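Long-range contacts in Lmo2184 protein (Listeria monocytogenes serovar 1/2a, PDB 5JOQ), which probably binds heme at the cell surface as the lipid-anchored substrate-binding component of an iron-uptake ABC transporter: residues Ile44-Asp49 / Lys64-Tyr69; Ile58-Lys63 / Val72-Ser77. All coordinates share one frame; numbering follows the deposited sequence.

Contact 1 (Ile44-Asp49 / Lys64-Tyr69)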
loop_
_atom_site.group_PDB
_atom_site.type_symbol
_atom_site.label_atom_id
_atom_site.label_comp_id
_atom_site.label_asym_id
_atom_site.label_seq_id
_atom_site.Cartn_x
_atom_site.Cartn_y
_atom_site.Cartn_z
ATOM N N ILE A 44 15.188 -1.219 -16.321
ATOM C CA ILE A 44 15.973 -0.739 -17.465
ATOM C C ILE A 44 17.268 -0.109 -16.982
ATOM O O ILE A 44 18.328 -0.283 -17.603
ATOM C CB ILE A 44 15.148 0.248 -18.325
ATOM C CG1 ILE A 44 14.014 -0.505 -19.046
ATOM C CG2 ILE A 44 16.046 1.001 -19.347
ATOM C CD1 ILE A 44 12.898 0.444 -19.511
ATOM N N THR A 45 17.210 0.627 -15.859
ATOM C CA THR A 45 18.406 1.274 -15.328
ATOM C C THR A 45 19.479 0.247 -15.000
ATOM O O THR A 45 20.672 0.483 -15.235
ATOM C CB THR A 45 18.058 2.088 -14.063
ATOM O OG1 THR A 45 17.083 3.098 -14.370
ATOM C CG2 THR A 45 19.297 2.798 -13.560
ATOM N N GLU A 46 19.074 -0.895 -14.438
ATOM C CA GLU A 46 20.018 -1.979 -14.149
ATOM C C GLU A 46 20.632 -2.551 -15.429
ATOM O O GLU A 46 21.828 -2.892 -15.465
ATOM C CB GLU A 46 19.304 -3.077 -13.359
ATOM C CG GLU A 46 18.837 -2.573 -11.961
ATOM C CD GLU A 46 17.947 -3.591 -11.235
ATOM O OE1 GLU A 46 17.347 -4.484 -11.894
ATOM O OE2 GLU A 46 17.859 -3.484 -9.994
ATOM N N ILE A 47 19.832 -2.672 -16.486
ATOM C CA ILE A 47 20.382 -3.137 -17.761
ATOM C C ILE A 47 21.392 -2.129 -18.298
ATOM O O ILE A 47 22.461 -2.507 -18.787
ATOM C CB ILE A 47 19.244 -3.421 -18.761
ATOM C CG1 ILE A 47 18.557 -4.752 -18.378
ATOM C CG2 ILE A 47 19.804 -3.494 -20.207
ATOM C CD1 ILE A 47 17.182 -4.949 -19.038
ATOM N N MET A 48 21.073 -0.833 -18.220
ATOM C CA MET A 48 22.009 0.185 -18.703
ATOM C C MET A 48 23.346 0.115 -17.959
ATOM O O MET A 48 24.421 0.313 -18.551
ATOM C CB MET A 48 21.370 1.570 -18.533
ATOM C CG MET A 48 20.122 1.810 -19.361
ATOM S SD MET A 48 20.580 2.037 -21.088
ATOM C CE MET A 48 19.965 0.563 -21.691
ATOM N N ASP A 49 23.300 -0.185 -16.661
ATOM C CA ASP A 49 24.536 -0.346 -15.903
ATOM C C ASP A 49 25.362 -1.521 -16.426
ATOM O O ASP A 49 26.587 -1.420 -16.552
ATOM C CB ASP A 49 24.206 -0.526 -14.418
ATOM C CG ASP A 49 25.452 -0.792 -13.567
ATOM O OD1 ASP A 49 26.386 0.043 -13.596
ATOM O OD2 ASP A 49 25.487 -1.831 -12.872
ATOM N N LYS A 64 16.853 0.877 -4.501
ATOM C CA LYS A 64 18.266 1.141 -4.745
ATOM C C LYS A 64 18.582 1.011 -6.239
ATOM O O LYS A 64 18.141 0.062 -6.905
ATOM C CB LYS A 64 19.116 0.175 -3.910
ATOM C CG LYS A 64 20.582 0.068 -4.299
ATOM C CD LYS A 64 21.335 1.373 -4.051
ATOM C CE LYS A 64 22.746 1.306 -4.650
ATOM N NZ LYS A 64 23.447 2.622 -4.566
ATOM N N LEU A 65 19.311 1.989 -6.773
ATOM C CA LEU A 65 19.739 1.980 -8.162
ATOM C C LEU A 65 21.249 1.790 -8.242
ATOM O O LEU A 65 21.966 2.028 -7.264
ATOM C CB LEU A 65 19.345 3.289 -8.861
ATOM C CG LEU A 65 17.841 3.534 -9.012
ATOM C CD1 LEU A 65 17.605 4.819 -9.729
ATOM C CD2 LEU A 65 17.219 2.397 -9.796
ATOM N N PRO A 66 21.777 1.352 -9.382
ATOM C CA PRO A 66 23.236 1.233 -9.497
ATOM C C PRO A 66 23.926 2.535 -9.101
ATOM O O PRO A 66 23.467 3.636 -9.433
ATOM C CB PRO A 66 23.453 0.885 -10.973
ATOM C CG PRO A 66 22.149 0.193 -11.396
ATOM C CD PRO A 66 21.074 0.960 -10.614
ATOM N N LYS A 67 25.049 2.391 -8.388
ATOM C CA LYS A 67 25.746 3.537 -7.812
ATOM C C LYS A 67 26.245 4.516 -8.863
ATOM O O LYS A 67 26.354 5.712 -8.584
ATOM C CB LYS A 67 26.917 3.057 -6.958
ATOM C CG LYS A 67 26.472 2.277 -5.728
ATOM C CD LYS A 67 27.642 1.589 -5.028
ATOM C CE LYS A 67 27.150 0.704 -3.878
ATOM N NZ LYS A 67 26.400 1.502 -2.870
ATOM N N ARG A 68 26.559 4.053 -10.068
ATOM C CA ARG A 68 27.097 4.991 -11.042
ATOM C C ARG A 68 26.107 6.105 -11.379
ATOM O O ARG A 68 26.521 7.150 -11.875
ATOM C CB ARG A 68 27.527 4.264 -12.320
ATOM C CG ARG A 68 26.403 3.627 -13.077
ATOM C CD ARG A 68 26.898 3.078 -14.454
ATOM N NE ARG A 68 27.390 4.148 -15.335
ATOM C CZ ARG A 68 28.194 3.949 -16.379
ATOM N NH1 ARG A 68 28.608 2.718 -16.680
ATOM N NH2 ARG A 68 28.585 4.981 -17.129
ATOM N N TYR A 69 24.812 5.916 -11.134
ATOM C CA TYR A 69 23.821 6.928 -11.480
ATOM C C TYR A 69 23.392 7.761 -10.267
ATOM O O TYR A 69 22.334 8.406 -10.298
ATOM C CB TYR A 69 22.609 6.267 -12.139
ATOM C CG TYR A 69 22.968 5.368 -13.320
ATOM C CD1 TYR A 69 23.706 5.859 -14.396
ATOM C CD2 TYR A 69 22.544 4.036 -13.362
ATOM C CE1 TYR A 69 24.033 5.057 -15.475
ATOM C CE2 TYR A 69 22.862 3.211 -14.447
ATOM C CZ TYR A 69 23.593 3.732 -15.502
ATOM O OH TYR A 69 23.886 2.918 -16.560
HETATM O O HOH W 1 19.285 -1.391 -8.816
HETATM O O HOH W 2 27.035 1.243 -10.681
HETATM O O HOH W 3 28.410 0.442 -15.489
#
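Thr45 brings its methyl obliquely onto the Tyr69 ring, CG2 of Thr45 3.5 Å from CD2 of Tyr69, and the two side chains run past each other in opposite directions. That methyl stands anti to the backbone N (chi1 -60° for OG1), which also brings Thr45 CG2 within 3.9 Å of Pro66 CD; the hydroxyl turns back to the carbonyl of Thr41. One face of the ring carries Arg68 CG over its centre, from the residue just before. Tyr69 OH comes within 3.2 Å of Met48 C, but its hydrogen bond goes to the carbonyl of Leu53. One helical turn after Thr45, Asp49 passes the Pro66 ring in the opposite direction, Asp49 CB 3.7 Å from Pro66 CG. Asp49 OD1 rests on the aliphatic Arg68 CD at 3.2 Å. The carboxylate lies 80° from the guanidinium plane, and Asp49 OD1 to Arg68 NE, at 4.6 Å, is too long for a salt bridge. Water mediates instead: one molecule links OD1 to Arg68 NH1, another links OD1 to Arg68 N, while NH1 has Asp52 as its salt-bridge partner. At the other end a third water donates to both Glu46 OE2 and Lys64 O. The loop thus packs on one flank of helix 42-50; on other sides, Ile47 and Met48 meet helix 123-136, and Ile44 and Met48 reach Leu95 of strand 93-97.

Contact 2 (Ile58-Lys63 / Val72-Ser77)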
loop_
_atom_site.group_PDB
_atom_site.type_symbol
_atom_site.label_atom_id
_atom_site.label_comp_id
_atom_site.label_asym_id
_atom_site.label_seq_id
_atom_site.Cartn_x
_atom_site.Cartn_y
_atom_site.Cartn_z
ATOM N N ILE A 58 16.972 9.115 -14.807
ATOM C CA ILE A 58 16.625 7.892 -14.119
ATOM C C ILE A 58 15.237 8.054 -13.503
ATOM O O ILE A 58 14.765 9.159 -13.348
ATOM C CB ILE A 58 17.612 7.505 -13.018
ATOM C CG1 ILE A 58 17.853 8.671 -12.056
ATOM C CG2 ILE A 58 18.912 6.992 -13.618
ATOM C CD1 ILE A 58 18.559 8.260 -10.792
ATOM N N PRO A 59 14.578 6.886 -13.167
ATOM C CA PRO A 59 13.253 7.082 -12.553
ATOM C C PRO A 59 13.360 7.527 -11.098
ATOM O O PRO A 59 14.394 7.346 -10.490
ATOM C CB PRO A 59 12.655 5.687 -12.566
ATOM C CG PRO A 59 13.807 4.831 -12.263
ATOM C CD PRO A 59 14.855 5.381 -13.169
ATOM N N SER A 60 12.275 8.079 -10.562
ATOM C CA SER A 60 12.232 8.458 -9.165
ATOM C C SER A 60 11.709 7.203 -8.506
ATOM O O SER A 60 10.635 6.735 -8.825
ATOM C CB SER A 60 11.266 9.605 -8.917
ATOM O OG SER A 60 11.567 10.720 -9.713
ATOM N N SER A 61 12.481 6.638 -7.605
ATOM C CA SER A 61 12.060 5.427 -6.947
ATOM C C SER A 61 12.666 5.261 -5.575
ATOM O O SER A 61 13.736 5.747 -5.320
ATOM C CB SER A 61 12.465 4.234 -7.836
ATOM O OG SER A 61 12.509 3.007 -7.157
ATOM N N SER A 62 11.987 4.540 -4.705
ATOM C CA SER A 62 12.586 4.240 -3.410
ATOM C C SER A 62 13.544 3.062 -3.474
ATOM O O SER A 62 14.244 2.812 -2.497
ATOM C CB SER A 62 11.497 3.945 -2.376
ATOM O OG SER A 62 10.732 2.833 -2.822
ATOM N N LYS A 63 13.585 2.333 -4.589
ATOM C CA LYS A 63 14.471 1.193 -4.715
ATOM C C LYS A 63 15.894 1.655 -4.996
ATOM O O LYS A 63 16.118 2.685 -5.630
ATOM C CB LYS A 63 13.998 0.262 -5.836
ATOM C CG LYS A 63 12.594 -0.310 -5.605
ATOM C CD LYS A 63 12.224 -1.328 -6.661
ATOM C CE LYS A 63 10.785 -1.835 -6.466
ATOM N NZ LYS A 63 10.601 -2.715 -5.271
ATOM N N VAL A 72 22.389 11.298 -11.185
ATOM C CA VAL A 72 21.621 11.495 -12.407
ATOM C C VAL A 72 20.253 12.066 -12.061
ATOM O O VAL A 72 19.649 11.691 -11.053
ATOM C CB VAL A 72 21.500 10.163 -13.159
ATOM C CG1 VAL A 72 20.566 10.296 -14.344
ATOM C CG2 VAL A 72 22.885 9.714 -13.600
ATOM N N LYS A 73 19.736 12.948 -12.913
ATOM C CA LYS A 73 18.449 13.580 -12.625
ATOM C C LYS A 73 17.329 12.543 -12.591
ATOM O O LYS A 73 17.230 11.707 -13.478
ATOM C CB LYS A 73 18.137 14.648 -13.681
ATOM C CG LYS A 73 16.777 15.338 -13.488
ATOM C CD LYS A 73 16.836 16.404 -12.390
ATOM C CE LYS A 73 15.466 17.019 -12.118
ATOM N NZ LYS A 73 15.515 18.096 -11.086
ATOM N N GLU A 74 16.457 12.625 -11.587
ATOM C CA GLU A 74 15.284 11.765 -11.523
ATOM C C GLU A 74 14.136 12.361 -12.332
ATOM O O GLU A 74 13.934 13.581 -12.351
ATOM C CB GLU A 74 14.849 11.560 -10.076
ATOM C CG GLU A 74 15.910 10.932 -9.212
ATOM C CD GLU A 74 15.432 10.728 -7.797
ATOM O OE1 GLU A 74 14.617 11.541 -7.315
ATOM O OE2 GLU A 74 15.860 9.742 -7.168
ATOM N N THR A 75 13.380 11.488 -13.002
ATOM C CA THR A 75 12.392 11.910 -13.989
ATOM C C THR A 75 10.970 11.478 -13.631
ATOM O O THR A 75 10.103 11.437 -14.513
ATOM C CB THR A 75 12.763 11.364 -15.371
ATOM O OG1 THR A 75 12.743 9.923 -15.354
ATOM C CG2 THR A 75 14.163 11.852 -15.792
ATOM N N GLY A 76 10.706 11.144 -12.375
ATOM C CA GLY A 76 9.342 10.874 -11.953
ATOM C C GLY A 76 8.983 9.399 -11.989
ATOM O O GLY A 76 9.816 8.522 -12.220
ATOM N N SER A 77 7.704 9.133 -11.758
ATOM C CA SER A 77 7.235 7.763 -11.587
ATOM C C SER A 77 7.405 6.963 -12.872
ATOM O O SER A 77 7.049 7.454 -13.949
ATOM C CB SER A 77 5.765 7.733 -11.194
ATOM O OG SER A 77 5.281 6.408 -11.288
HETATM O O HOH W 4 15.347 7.373 -7.919
#
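Ile58 meets Val72 at a slant, Ile58 CG2 3.8 Å from Val72 CG1. Ile58 puts CG1 between its backbone N and carbonyl carbon (chi1 52°), where CG1 lies 3.4 Å from Lys73 O. Ile58 CD1 touches Glu74 CG at 4.1 Å, these side chains also crossing at a slant. Ile58 and Glu74 pair in a short parallel bridge with their side chains on the same face of the sheet. Ile58 N donates to Lys73 O, and Ile58 O takes two donors from one residue. Thr75 N lies 2.7 Å from Ile58 O, nearly in line with the C=O, whereas Thr75 OG1, 2.9 Å from the same Ile58 O, sits well above the carbonyl plane. Ser60 and Gly76 then bond reciprocally: Ser60 N points almost straight at Gly76 O (3.0 Å, 177° at the hydrogen), though it approaches from above the plane of that carbonyl, and Gly76 N returns a more bent bond of 2.8 Å to Ser60 OG. Gly76's backbone angles would press a CB onto the carbonyl O of Thr75. The Glu74 chain runs out extended beyond CG, and its OE2 shares a water with Pro59 O and Ser61 N. Chemically this is strand pairing supplemented by side-chain hydroxyls: Thr75 doubles the bonding at the buried Ile58 carbonyl, and Ser60 OG supplies an acceptor for Gly76 N, so the two segments stay bonded beyond the single bridge.

From the N terminus the chain leaves strand 37-39 and enters helix 42-50, then passes through strand 57-58 into the loop that carries 58-63 and, directly after it, 64-69. Contact 1 closes the longer excursion by bringing 64-69 back onto the helix. Contact 2 closes a second loop, with 72-77 returning beside 58-63. Their segments alternate, so the two closures cross instead of nesting. They meet at their boundary, where Leu65 CD1 lies 3.7 Å from Ile58 CD1 and Thr45 OG1 packs against Pro59 CD. Together they join helix 42-50 to the small mixed sheet of strands 57-58, 73-77 and 80-81.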